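Local coordinates for protein tRNA (cytosine(72)-C(5))-methyltransferase (Pyrococcus horikoshii, PDB 5ZVE) that transfers a methyl group from S-adenosyl-L-methionine to the C5 position of cytosine 72 in several tRNAs, at residues I45-L50 with P61-Y66; L67-Y72 with T212-Q217. All blocks are in the same frame, centred on the assembly; numbering follows the deposited sequence.

Interaction 1. Residues I45-L50 with P61-Y66; sequences ISREKL and PLRSPY
With CG anti to the backbone N (chi1 -170°) and the chain bent only further out, at chi3, Arg47 reaches from the first turn of helix 47-56 to Ser64, while Arg63, whose CG lies beside its own backbone N (chi1 -79°), crosses it. The contact ties helix to edge strand within the ferredoxin-like domain, where strand 62-63 borders a four-stranded antiparallel sheet. It illustrates how two like-charged side chains can pack together. Their guanidinium planes stand 73° apart rather than stacking, and what covers a face of the Arg47 group is the aliphatic part of Arg63: CB sits 3.8 Å above the plane of that group, over its centre, and Arg63 CG lies 3.7 Å from Arg47 NE. Each charge is then engaged separately. Arg47 NH2 donates to Ser64 O, near the guanidinium plane, in a bond modelled so short that its length is doubtful; the same nitrogen also bonds Gly70 O on the adjacent strand. A water accepts from Arg47 NH1 at 3.1 Å and donates to Ser64 O. On the exposed side, Arg63 NH1 forms a salt bridge with Glu48 OE1, modelled short at 2.5 Å, the carboxylate chain lying across the arginine. Beyond the carbonyl that Arg47 grips, Ser64 OG receives Leu67 N and closes an ST turn by accepting from Tyr66 N at 3.1 Å.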
# COMPACT_ATOMS: atom_id res chain seq x y z
N ILE A 45 -2.23 -15.98 16.18
CA ILE A 45 -3.66 -16.04 16.46
C ILE A 45 -4.41 -16.54 15.23
O ILE A 45 -3.91 -16.42 14.11
CB ILE A 45 -4.19 -14.64 16.90
CG1 ILE A 45 -5.57 -14.75 17.56
CG2 ILE A 45 -4.20 -13.66 15.73
CD1 ILE A 45 -6.05 -13.45 18.19
N SER A 46 -5.59 -17.11 15.44
CA SER A 46 -6.44 -17.53 14.33
C SER A 46 -7.34 -16.37 13.94
O SER A 46 -7.48 -15.41 14.70
CB SER A 46 -7.28 -18.74 14.72
OG SER A 46 -8.34 -18.36 15.57
N ARG A 47 -7.95 -16.46 12.77
CA ARG A 47 -8.83 -15.41 12.28
C ARG A 47 -10.03 -15.15 13.22
O ARG A 47 -10.32 -14.01 13.58
CB ARG A 47 -9.34 -15.78 10.88
CG ARG A 47 -10.08 -14.67 10.15
CD ARG A 47 -10.97 -15.29 9.10
NE ARG A 47 -10.83 -14.68 7.79
CZ ARG A 47 -11.35 -15.19 6.68
NH1 ARG A 47 -12.05 -16.32 6.73
NH2 ARG A 47 -11.18 -14.57 5.51
N GLU A 48 -10.72 -16.21 13.62
CA GLU A 48 -11.94 -16.03 14.41
C GLU A 48 -11.63 -15.47 15.79
O GLU A 48 -12.37 -14.63 16.30
CB GLU A 48 -12.71 -17.34 14.52
CG GLU A 48 -13.12 -17.90 13.17
CD GLU A 48 -13.82 -16.87 12.30
OE1 GLU A 48 -14.83 -16.29 12.76
OE2 GLU A 48 -13.36 -16.63 11.17
N LYS A 49 -10.54 -15.93 16.39
CA LYS A 49 -10.09 -15.40 17.67
C LYS A 49 -9.82 -13.90 17.60
O LYS A 49 -10.23 -13.15 18.49
CB LYS A 49 -8.85 -16.15 18.15
CG LYS A 49 -9.12 -17.59 18.58
CD LYS A 49 -9.57 -17.67 20.03
CE LYS A 49 -8.38 -17.65 20.97
NZ LYS A 49 -8.73 -18.05 22.37
N LEU A 50 -9.11 -13.47 16.56
CA LEU A 50 -8.80 -12.06 16.37
C LEU A 50 -10.08 -11.23 16.22
O LEU A 50 -10.20 -10.16 16.81
CB LEU A 50 -7.91 -11.85 15.14
CG LEU A 50 -7.61 -10.39 14.80
CD1 LEU A 50 -7.05 -9.66 16.01
CD2 LEU A 50 -6.66 -10.28 13.61
N PRO A 61 -15.07 -6.07 12.00
CA PRO A 61 -14.29 -6.71 10.94
C PRO A 61 -15.15 -7.66 10.13
O PRO A 61 -16.05 -8.28 10.67
CB PRO A 61 -13.22 -7.46 11.73
CG PRO A 61 -13.92 -7.84 13.00
CD PRO A 61 -14.86 -6.70 13.31
N LEU A 62 -14.88 -7.75 8.83
CA LEU A 62 -15.59 -8.69 7.98
C LEU A 62 -14.59 -9.67 7.36
O LEU A 62 -13.44 -9.30 7.10
CB LEU A 62 -16.38 -7.96 6.90
CG LEU A 62 -17.40 -6.94 7.40
CD1 LEU A 62 -18.06 -6.23 6.23
CD2 LEU A 62 -18.45 -7.64 8.25
N ARG A 63 -15.04 -10.90 7.12
CA ARG A 63 -14.16 -11.95 6.63
C ARG A 63 -14.06 -11.97 5.10
O ARG A 63 -15.04 -11.72 4.40
CB ARG A 63 -14.64 -13.32 7.13
CG ARG A 63 -14.26 -13.62 8.58
CD ARG A 63 -15.03 -14.81 9.11
NE ARG A 63 -16.42 -14.46 9.35
CZ ARG A 63 -16.97 -14.35 10.55
NH1 ARG A 63 -16.26 -14.59 11.64
NH2 ARG A 63 -18.24 -14.01 10.65
N SER A 64 -12.88 -12.29 4.58
CA SER A 64 -12.76 -12.50 3.15
C SER A 64 -12.99 -13.98 2.84
O SER A 64 -12.45 -14.85 3.51
CB SER A 64 -11.38 -12.05 2.64
OG SER A 64 -11.09 -12.62 1.38
N PRO A 65 -13.84 -14.26 1.83
CA PRO A 65 -14.09 -15.63 1.38
C PRO A 65 -12.99 -16.17 0.46
O PRO A 65 -13.00 -17.34 0.11
CB PRO A 65 -15.42 -15.51 0.64
CG PRO A 65 -15.42 -14.11 0.11
CD PRO A 65 -14.68 -13.28 1.13
N TYR A 66 -12.05 -15.31 0.08
CA TYR A 66 -10.95 -15.70 -0.79
C TYR A 66 -9.63 -15.88 -0.03
O TYR A 66 -8.81 -16.74 -0.37
CB TYR A 66 -10.75 -14.68 -1.90
CG TYR A 66 -11.84 -14.66 -2.96
CD1 TYR A 66 -12.03 -15.75 -3.80
CD2 TYR A 66 -12.63 -13.54 -3.15
CE1 TYR A 66 -13.01 -15.74 -4.78
CE2 TYR A 66 -13.61 -13.51 -4.13
CZ TYR A 66 -13.79 -14.62 -4.94
OH TYR A 66 -14.76 -14.61 -5.92
O HOH W 1 -11.87 -17.25 3.76

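Interaction 2. Residues L67-Y72 with T212-Q217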
# COMPACT_ATOMS: atom_id res chain seq x y z
N LEU A 67 -9.42 -15.05 0.98
CA LEU A 67 -8.23 -15.14 1.81
C LEU A 67 -8.60 -15.46 3.25
O LEU A 67 -9.08 -14.59 3.98
CB LEU A 67 -7.43 -13.83 1.78
CG LEU A 67 -6.73 -13.42 0.49
CD1 LEU A 67 -6.23 -12.02 0.67
CD2 LEU A 67 -5.57 -14.35 0.20
N PRO A 68 -8.38 -16.72 3.67
CA PRO A 68 -8.66 -17.13 5.05
C PRO A 68 -7.91 -16.28 6.08
O PRO A 68 -8.30 -16.26 7.24
CB PRO A 68 -8.20 -18.59 5.10
CG PRO A 68 -7.40 -18.81 3.86
CD PRO A 68 -7.90 -17.84 2.84
N GLU A 69 -6.86 -15.58 5.67
CA GLU A 69 -6.17 -14.69 6.59
C GLU A 69 -6.60 -13.24 6.41
O GLU A 69 -6.02 -12.33 7.00
CB GLU A 69 -4.65 -14.81 6.43
CG GLU A 69 -4.11 -14.35 5.07
CD GLU A 69 -4.10 -15.46 4.04
OE1 GLU A 69 -5.18 -16.02 3.76
OE2 GLU A 69 -3.01 -15.76 3.50
N GLY A 70 -7.63 -13.01 5.60
CA GLY A 70 -8.07 -11.65 5.32
C GLY A 70 -9.27 -11.15 6.12
O GLY A 70 -10.29 -11.82 6.21
N LEU A 71 -9.13 -9.96 6.69
CA LEU A 71 -10.25 -9.26 7.33
C LEU A 71 -10.29 -7.85 6.81
O LEU A 71 -9.24 -7.26 6.56
CB LEU A 71 -10.11 -9.24 8.86
CG LEU A 71 -10.38 -10.52 9.64
CD1 LEU A 71 -10.03 -10.32 11.10
CD2 LEU A 71 -11.83 -10.93 9.50
N TYR A 72 -11.48 -7.29 6.64
CA TYR A 72 -11.56 -5.91 6.19
C TYR A 72 -12.63 -5.12 6.93
O TYR A 72 -13.58 -5.67 7.49
CB TYR A 72 -11.80 -5.85 4.67
CG TYR A 72 -13.16 -6.33 4.22
CD1 TYR A 72 -14.23 -5.45 4.15
CD2 TYR A 72 -13.37 -7.66 3.85
CE1 TYR A 72 -15.48 -5.88 3.73
CE2 TYR A 72 -14.62 -8.09 3.43
CZ TYR A 72 -15.67 -7.20 3.38
OH TYR A 72 -16.91 -7.61 2.97
N THR A 212 6.98 -9.95 3.12
CA THR A 212 7.95 -10.88 3.69
C THR A 212 7.37 -11.65 4.87
O THR A 212 7.49 -12.87 4.95
CB THR A 212 9.22 -10.16 4.14
OG1 THR A 212 9.78 -9.44 3.04
CG2 THR A 212 10.24 -11.17 4.65
N THR A 213 6.72 -10.93 5.78
CA THR A 213 6.17 -11.55 6.98
C THR A 213 4.96 -12.43 6.66
O THR A 213 4.69 -13.40 7.36
CB THR A 213 5.79 -10.49 8.04
OG1 THR A 213 4.96 -9.48 7.45
CG2 THR A 213 7.05 -9.83 8.59
N HIS A 214 4.25 -12.09 5.59
CA HIS A 214 3.16 -12.92 5.11
C HIS A 214 3.69 -14.28 4.64
O HIS A 214 3.11 -15.32 4.94
CB HIS A 214 2.39 -12.21 3.99
CG HIS A 214 1.12 -12.88 3.60
ND1 HIS A 214 0.33 -12.43 2.56
CD2 HIS A 214 0.49 -13.97 4.10
CE1 HIS A 214 -0.73 -13.22 2.44
NE2 HIS A 214 -0.65 -14.16 3.37
N ILE A 215 4.79 -14.26 3.89
CA ILE A 215 5.46 -15.49 3.48
C ILE A 215 5.86 -16.31 4.69
O ILE A 215 5.71 -17.54 4.71
CB ILE A 215 6.72 -15.20 2.63
CG1 ILE A 215 6.36 -14.39 1.38
CG2 ILE A 215 7.40 -16.49 2.22
CD1 ILE A 215 5.66 -15.19 0.31
N ALA A 216 6.36 -15.63 5.71
CA ALA A 216 6.81 -16.27 6.94
C ALA A 216 5.68 -17.04 7.64
O ALA A 216 5.90 -18.14 8.14
CB ALA A 216 7.41 -15.24 7.88
N GLN A 217 4.48 -16.47 7.66
CA GLN A 217 3.36 -17.15 8.31
C GLN A 217 2.80 -18.27 7.42
O GLN A 217 2.30 -19.27 7.93
CB GLN A 217 2.26 -16.16 8.71
CG GLN A 217 1.36 -15.67 7.59
CD GLN A 217 0.35 -14.64 8.07
OE1 GLN A 217 0.72 -13.64 8.70
NE2 GLN A 217 -0.93 -14.89 7.81
O HOH W 2 -1.64 -17.06 6.03
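A buried histidine-carboxylate hydrogen bond, between Glu69, in the turn just before strand 70-74, and His214 on helix 210-218, joins the ferredoxin-like and methyltransferase regions of the chain, the two residues 145 positions apart in the sequence. His214 NE2 donates to Glu69 OE2 over 2.9 Å with an N-H...O angle of 158°. The oxygen lies at the ring edge, close to the imidazole plane, and is approached on its anti side, slightly out of the carboxylate plane. Carboxylate and ring are almost perpendicular, at 89°. Glu69 attains this pose from a type I turn, Leu67 to Gly70, closed by Gly70 N on Leu67 O at 2.7 Å; its CG sits between the backbone N and the carbonyl carbon (chi1 65°), and a bend at chi2 carries the acid to the histidine. The helix that presents His214 starts within the cofactor-binding segment, Ala205 to Lys211, of the class I methyltransferase fold. The His214 side chain is about 5 Å from that of Lys211 and about 8 Å from the bound S-adenosyl-L-homocysteine, so the contact lies close to the cofactor pocket. One turn along, Gln217 shares the interface: its NE2 lies 4.0 Å from Glu69 CB and donates to a water at 2.9 Å, which in turn makes a weak bond to Glu69 OE2. The Gln217 amide is further held by Arg39 and by Val40 O. A second partner, Arg191 of helix 184-193, forms a salt bridge with Glu69 OE2 through NE. With an alanine here, the buried His214 NE2 would probably be left without its acceptor and the Arg191 charge without its mate. Ala190 of helix 184-193 and Arg39 of strand 35-40 also touch His214.

In the fold
Strands 62-63 and 70-74 are antiparallel neighbours in one sheet, and each contact links that sheet to a different helix. Interaction 1 is local and partly exposed: it holds helix 47-56 of the same domain, with a salt bridge near solvent and an arginine that grips backbone carbonyls. Interaction 2 is fully buried and spans two regions of the chain, holding helix 210-218 through a single direct bond to a carboxylate that an arginine and a water also engage. Their centres lie 10 Å apart, and the arginine of interaction 1 that holds Ser64 also reaches the backbone of 67-72. Only interaction 2 lies near the cofactor.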